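Side-chain contacts in tryptophan halogenase (Shewanella frigidimarina, PDB 2PYX), which probably halogenates tryptophan or a related substrate with the help of bound FAD: residues I56-G61 / A256-V261; G282-I287 / K293-V298. All coordinates share one frame; numbering follows the deposited sequence.

Contact 1: residues I56-G61 / A256-V261; sequences IGVGEG and ALAIQV
V58 is the one residue of the 56-61 loop that presses on the 256-261 strand, and it does so with both branches of its side chain. CG1 comes down on the strand backbone, 3.9 Å from Q260 N and 4.0 Å from I259 C, while CG2 reaches along the strand to the methyl of A258 (V58 CG2 to A258 CB, 4.3 Å). The first torsion explains this split: at a chi1 of -59°, CG1 stands opposite the carbonyl carbon and CG2 sits between the backbone N and that carbon, which lays CG1 over the I259-Q260 peptide and turns CG2 toward A258. A branched, compact residue suits such a place, and the small A258 lets the loop come close. Q260 bounds the contact with its aliphatic base, its CB lying 4.3 Å from V58 CG1. I259 offers V58 its backbone, for its side chain leaves from the far face of the strand. After V58 the chain turns through G59 with a positive phi of 121°, where a beta carbon would collide with the carbonyl oxygen of V58; this makes glycine the natural choice. The touch is slight, a matter of van der Waals contact with a methyl and the strand backbone, but V58 O is held by a hydrogen bond from R292, whose side chain also meets Q260. The loop thus leans on a strand flanked by 292-299 and 330-333. On the other face, L257 and I259 pack against helix 306-317, whereas the backbone of E60 hydrogen-bonds to that of L172 and its side chain touches helix 363-377.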
loop_
_atom_site.group_PDB
_atom_site.type_symbol
_atom_site.label_atom_id
_atom_site.label_comp_id
_atom_site.label_asym_id
_atom_site.label_seq_id
_atom_site.Cartn_x
_atom_site.Cartn_y
_atom_site.Cartn_z
ATOM N N ILE A 56 11.103 -8.205 12.563
ATOM C CA ILE A 56 11.584 -6.880 12.184
ATOM C C ILE A 56 11.509 -6.719 10.660
ATOM O O ILE A 56 11.703 -7.681 9.919
ATOM C CB ILE A 56 13.041 -6.640 12.664
ATOM N N GLY A 57 11.209 -5.505 10.210
ATOM C CA GLY A 57 11.166 -5.175 8.785
ATOM C C GLY A 57 12.310 -4.238 8.463
ATOM O O GLY A 57 13.107 -3.905 9.355
ATOM N N VAL A 58 12.385 -3.811 7.200
ATOM C CA VAL A 58 13.460 -2.932 6.702
ATOM C C VAL A 58 12.938 -1.689 5.962
ATOM O O VAL A 58 13.685 -1.048 5.230
ATOM C CB VAL A 58 14.466 -3.701 5.794
ATOM C CG1 VAL A 58 15.096 -4.845 6.578
ATOM C CG2 VAL A 58 13.812 -4.251 4.500
ATOM N N GLY A 59 11.677 -1.323 6.189
ATOM C CA GLY A 59 11.089 -0.121 5.600
ATOM C C GLY A 59 9.883 -0.536 4.763
ATOM O O GLY A 59 9.917 -1.570 4.095
ATOM N N GLU A 60 8.846 0.307 4.789
ATOM C CA GLU A 60 7.588 0.025 4.137
ATOM C C GLU A 60 7.068 1.299 3.508
ATOM O O GLU A 60 7.373 2.389 4.004
ATOM C CB GLU A 60 6.577 -0.466 5.172
ATOM C CG GLU A 60 5.355 -1.056 4.542
ATOM C CD GLU A 60 4.526 -1.883 5.513
ATOM O OE1 GLU A 60 4.937 -1.989 6.678
ATOM O OE2 GLU A 60 3.479 -2.434 5.092
ATOM N N GLY A 61 6.351 1.161 2.391
ATOM C CA GLY A 61 5.711 2.274 1.720
ATOM C C GLY A 61 4.211 2.371 1.980
ATOM O O GLY A 61 3.518 1.386 2.298
ATOM N N ALA A 256 10.793 -13.817 -0.354
ATOM C CA ALA A 256 11.425 -12.508 -0.335
ATOM C C ALA A 256 12.709 -12.637 0.451
ATOM O O ALA A 256 12.774 -13.316 1.479
ATOM C CB ALA A 256 10.523 -11.475 0.283
ATOM N N LEU A 257 13.716 -11.982 -0.069
ATOM C CA LEU A 257 14.996 -11.932 0.603
ATOM C C LEU A 257 15.307 -10.451 0.821
ATOM O O LEU A 257 15.577 -9.716 -0.143
ATOM C CB LEU A 257 16.036 -12.621 -0.251
ATOM C CG LEU A 257 17.409 -12.705 0.392
ATOM C CD1 LEU A 257 17.401 -13.648 1.621
ATOM C CD2 LEU A 257 18.428 -13.148 -0.668
ATOM N N ALA A 258 15.336 -10.045 2.105
ATOM C CA ALA A 258 15.323 -8.628 2.480
ATOM C C ALA A 258 16.535 -8.224 3.324
ATOM O O ALA A 258 17.071 -9.038 4.081
ATOM C CB ALA A 258 14.080 -8.331 3.243
ATOM N N ILE A 259 16.945 -6.966 3.193
ATOM C CA ILE A 259 18.148 -6.489 3.883
ATOM C C ILE A 259 18.125 -4.965 3.973
ATOM O O ILE A 259 17.614 -4.275 3.086
ATOM C CB ILE A 259 19.409 -6.994 3.151
ATOM C CG1 ILE A 259 20.656 -6.809 4.035
ATOM C CG2 ILE A 259 19.603 -6.338 1.816
ATOM C CD1 ILE A 259 21.876 -7.525 3.508
ATOM N N GLN A 260 18.685 -4.423 5.045
ATOM C CA GLN A 260 18.886 -2.979 5.068
ATOM C C GLN A 260 20.272 -2.658 4.498
ATOM O O GLN A 260 21.198 -3.470 4.573
ATOM C CB GLN A 260 18.631 -2.375 6.441
ATOM C CG GLN A 260 19.307 -3.004 7.595
ATOM C CD GLN A 260 19.243 -2.119 8.823
ATOM O OE1 GLN A 260 20.148 -1.320 9.067
ATOM N NE2 GLN A 260 18.164 -2.239 9.592
ATOM N N VAL A 261 20.365 -1.494 3.865
ATOM C CA VAL A 261 21.512 -1.063 3.073
ATOM C C VAL A 261 21.849 0.388 3.490
ATOM O O VAL A 261 21.063 1.301 3.258
ATOM C CB VAL A 261 21.147 -1.065 1.559
ATOM C CG1 VAL A 261 22.298 -0.589 0.709
ATOM C CG2 VAL A 261 20.669 -2.445 1.106
#

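Contact 2: residues G282-I287 / K293-V298; sequences GWIWDI and KGVGYV
W285 lies flat across G296 on the neighbouring strand, and this CH-pi contact lies at the tight part of a two-stranded antiparallel hairpin. G296 CA sits 3.4 Å from the centroid of the W285 six-membered ring, only 5° off its normal, an approach that a bare glycine allows because no CB intervenes. A chi1 of 80° puts CG between the backbone N and the carbonyl carbon, and chi2 near 73° turns the ring flat over G296. V298 then serves two tryptophans: its CG2 meets the rim of W285 at CZ3 (3.7 Å), and its CB rests over the five-membered ring of W283 (4.0 Å from the centroid). The W283 NE1 proton goes to E358. On the opposite face of the sheet, I284 packs against Y297 and V295, CG2 meeting V295 CG1 at 3.7 Å. Backbone bonds join W283 with V298, W285 with G296 and I287 with G294, two to each pair; G296 N to W285 O is the longest, at 3.2 Å.

At the D286 and K293 end the backbone stays firmly paired, but the side chains are looser. D286 OD1 touches the aliphatic K293 CD, but the charged ends, OD2 and NZ, stay 4.8 Å apart. A water spans them, donating to D286 OD2 at 2.7 Å and accepting from K293 NZ, and Y316 OH also bonds to OD2. The six backbone bonds and the apolar packing on both faces thus join the strands directly, while the charged pair acts through water, probably with a softened attraction.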
loop_
_atom_site.group_PDB
_atom_site.type_symbol
_atom_site.label_atom_id
_atom_site.label_comp_id
_atom_site.label_asym_id
_atom_site.label_seq_id
_atom_site.Cartn_x
_atom_site.Cartn_y
_atom_site.Cartn_z
ATOM N N GLY A 282 11.884 -12.385 -10.644
ATOM C CA GLY A 282 11.120 -11.562 -9.731
ATOM C C GLY A 282 11.534 -10.108 -9.881
ATOM O O GLY A 282 11.829 -9.656 -10.978
ATOM N N TRP A 283 11.551 -9.382 -8.785
ATOM C CA TRP A 283 11.906 -7.967 -8.815
ATOM C C TRP A 283 12.440 -7.571 -7.464
ATOM O O TRP A 283 12.115 -8.180 -6.427
ATOM C CB TRP A 283 10.696 -7.111 -9.227
ATOM C CG TRP A 283 9.528 -7.208 -8.297
ATOM C CD1 TRP A 283 8.525 -8.174 -8.280
ATOM C CD2 TRP A 283 9.212 -6.298 -7.235
ATOM N NE1 TRP A 283 7.649 -7.905 -7.255
ATOM C CE2 TRP A 283 8.031 -6.758 -6.614
ATOM C CE3 TRP A 283 9.804 -5.136 -6.742
ATOM C CZ2 TRP A 283 7.456 -6.105 -5.512
ATOM C CZ3 TRP A 283 9.196 -4.440 -5.697
ATOM C CH2 TRP A 283 8.027 -4.936 -5.088
ATOM N N ILE A 284 13.267 -6.516 -7.473
ATOM C CA ILE A 284 13.872 -5.994 -6.265
ATOM C C ILE A 284 13.323 -4.625 -5.880
ATOM O O ILE A 284 13.300 -3.730 -6.726
ATOM C CB ILE A 284 15.380 -5.922 -6.442
ATOM C CG1 ILE A 284 15.927 -7.342 -6.412
ATOM C CG2 ILE A 284 16.039 -5.115 -5.357
ATOM C CD1 ILE A 284 17.443 -7.466 -6.725
ATOM N N TRP A 285 12.822 -4.516 -4.645
ATOM C CA TRP A 285 12.331 -3.239 -4.118
ATOM C C TRP A 285 13.488 -2.483 -3.491
ATOM O O TRP A 285 14.483 -3.082 -3.052
ATOM C CB TRP A 285 11.208 -3.400 -3.111
ATOM C CG TRP A 285 11.608 -3.761 -1.718
ATOM C CD1 TRP A 285 12.214 -2.962 -0.789
ATOM C CD2 TRP A 285 11.343 -5.003 -1.058
ATOM N NE1 TRP A 285 12.337 -3.632 0.409
ATOM C CE2 TRP A 285 11.815 -4.895 0.256
ATOM C CE3 TRP A 285 10.742 -6.208 -1.466
ATOM C CZ2 TRP A 285 11.705 -5.949 1.170
ATOM C CZ3 TRP A 285 10.657 -7.244 -0.570
ATOM C CH2 TRP A 285 11.143 -7.114 0.731
ATOM N N ASP A 286 13.362 -1.157 -3.476
ATOM C CA ASP A 286 14.422 -0.319 -2.931
ATOM C C ASP A 286 13.680 0.887 -2.366
ATOM O O ASP A 286 13.120 1.671 -3.130
ATOM C CB ASP A 286 15.447 0.005 -4.019
ATOM C CG ASP A 286 16.692 0.706 -3.476
ATOM O OD1 ASP A 286 16.562 1.496 -2.508
ATOM O OD2 ASP A 286 17.775 0.496 -4.085
ATOM N N ILE A 287 13.636 0.981 -1.043
ATOM C CA ILE A 287 12.855 1.996 -0.298
ATOM C C ILE A 287 13.875 2.870 0.423
ATOM O O ILE A 287 14.604 2.383 1.287
ATOM C CB ILE A 287 11.911 1.318 0.723
ATOM C CG1 ILE A 287 10.691 0.749 -0.028
ATOM C CG2 ILE A 287 11.420 2.275 1.800
ATOM C CD1 ILE A 287 9.785 -0.100 0.811
ATOM N N LYS A 293 18.586 2.550 3.264
ATOM C CA LYS A 293 17.594 1.958 2.351
ATOM C C LYS A 293 17.183 0.565 2.830
ATOM O O LYS A 293 17.934 -0.138 3.514
ATOM C CB LYS A 293 18.152 1.848 0.939
ATOM C CG LYS A 293 18.406 3.193 0.269
ATOM C CD LYS A 293 19.188 3.078 -1.014
ATOM C CE LYS A 293 20.687 2.958 -0.737
ATOM N NZ LYS A 293 21.487 2.741 -1.979
ATOM N N GLY A 294 15.959 0.188 2.488
ATOM C CA GLY A 294 15.485 -1.190 2.640
ATOM C C GLY A 294 15.381 -1.774 1.262
ATOM O O GLY A 294 14.810 -1.136 0.370
ATOM N N VAL A 295 15.962 -2.960 1.074
ATOM C CA VAL A 295 16.031 -3.609 -0.242
ATOM C C VAL A 295 15.549 -5.055 -0.094
ATOM O O VAL A 295 15.838 -5.704 0.899
ATOM C CB VAL A 295 17.469 -3.564 -0.836
ATOM C CG1 VAL A 295 17.564 -4.319 -2.135
ATOM C CG2 VAL A 295 17.890 -2.135 -1.075
ATOM N N GLY A 296 14.785 -5.559 -1.082
ATOM C CA GLY A 296 14.392 -6.949 -1.055
ATOM C C GLY A 296 14.137 -7.510 -2.422
ATOM O O GLY A 296 13.633 -6.803 -3.287
ATOM N N TYR A 297 14.471 -8.790 -2.609
ATOM C CA TYR A 297 14.206 -9.477 -3.841
ATOM C C TYR A 297 12.976 -10.373 -3.592
ATOM O O TYR A 297 12.986 -11.258 -2.734
ATOM C CB TYR A 297 15.390 -10.367 -4.223
ATOM C CG TYR A 297 15.312 -11.079 -5.551
ATOM C CD1 TYR A 297 14.412 -10.701 -6.542
ATOM C CD2 TYR A 297 16.170 -12.130 -5.838
ATOM C CE1 TYR A 297 14.380 -11.393 -7.799
ATOM C CE2 TYR A 297 16.118 -12.802 -7.044
ATOM C CZ TYR A 297 15.256 -12.426 -8.042
ATOM O OH TYR A 297 15.191 -13.035 -9.247
ATOM N N VAL A 298 11.892 -10.065 -4.322
ATOM C CA VAL A 298 10.678 -10.871 -4.383
ATOM C C VAL A 298 10.847 -11.814 -5.547
ATOM O O VAL A 298 11.068 -11.368 -6.666
ATOM C CB VAL A 298 9.477 -9.941 -4.636
ATOM C CG1 VAL A 298 8.228 -10.745 -4.966
ATOM C CG2 VAL A 298 9.278 -9.019 -3.468
HETATM O O HOH W 1 20.192 0.316 -2.818
#

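Contacts 1 and 2 meet on one sheet, where strands 255-262 and 292-299 are neighbours, and their centres are about 8 Å apart. Probable hydrogen bonds sew them together: V261 O to K293 N and I259 N to V295 O, both 2.8 Å. W285 of contact 2 also reaches contact 1, its CZ2 lying 3.9 Å from A258 CB and 4.3 Å from V58 CG2, while G59 O touches I287 CD1 at 3.6 Å. Contact 1 is away from the predicted sites. Contact 2 is nearer: the I287 side chain is about 7 Å from that of K89, the predicted active-site lysine, and the W283 side chain about 8 Å from that of E361, predicted to bind tryptophan.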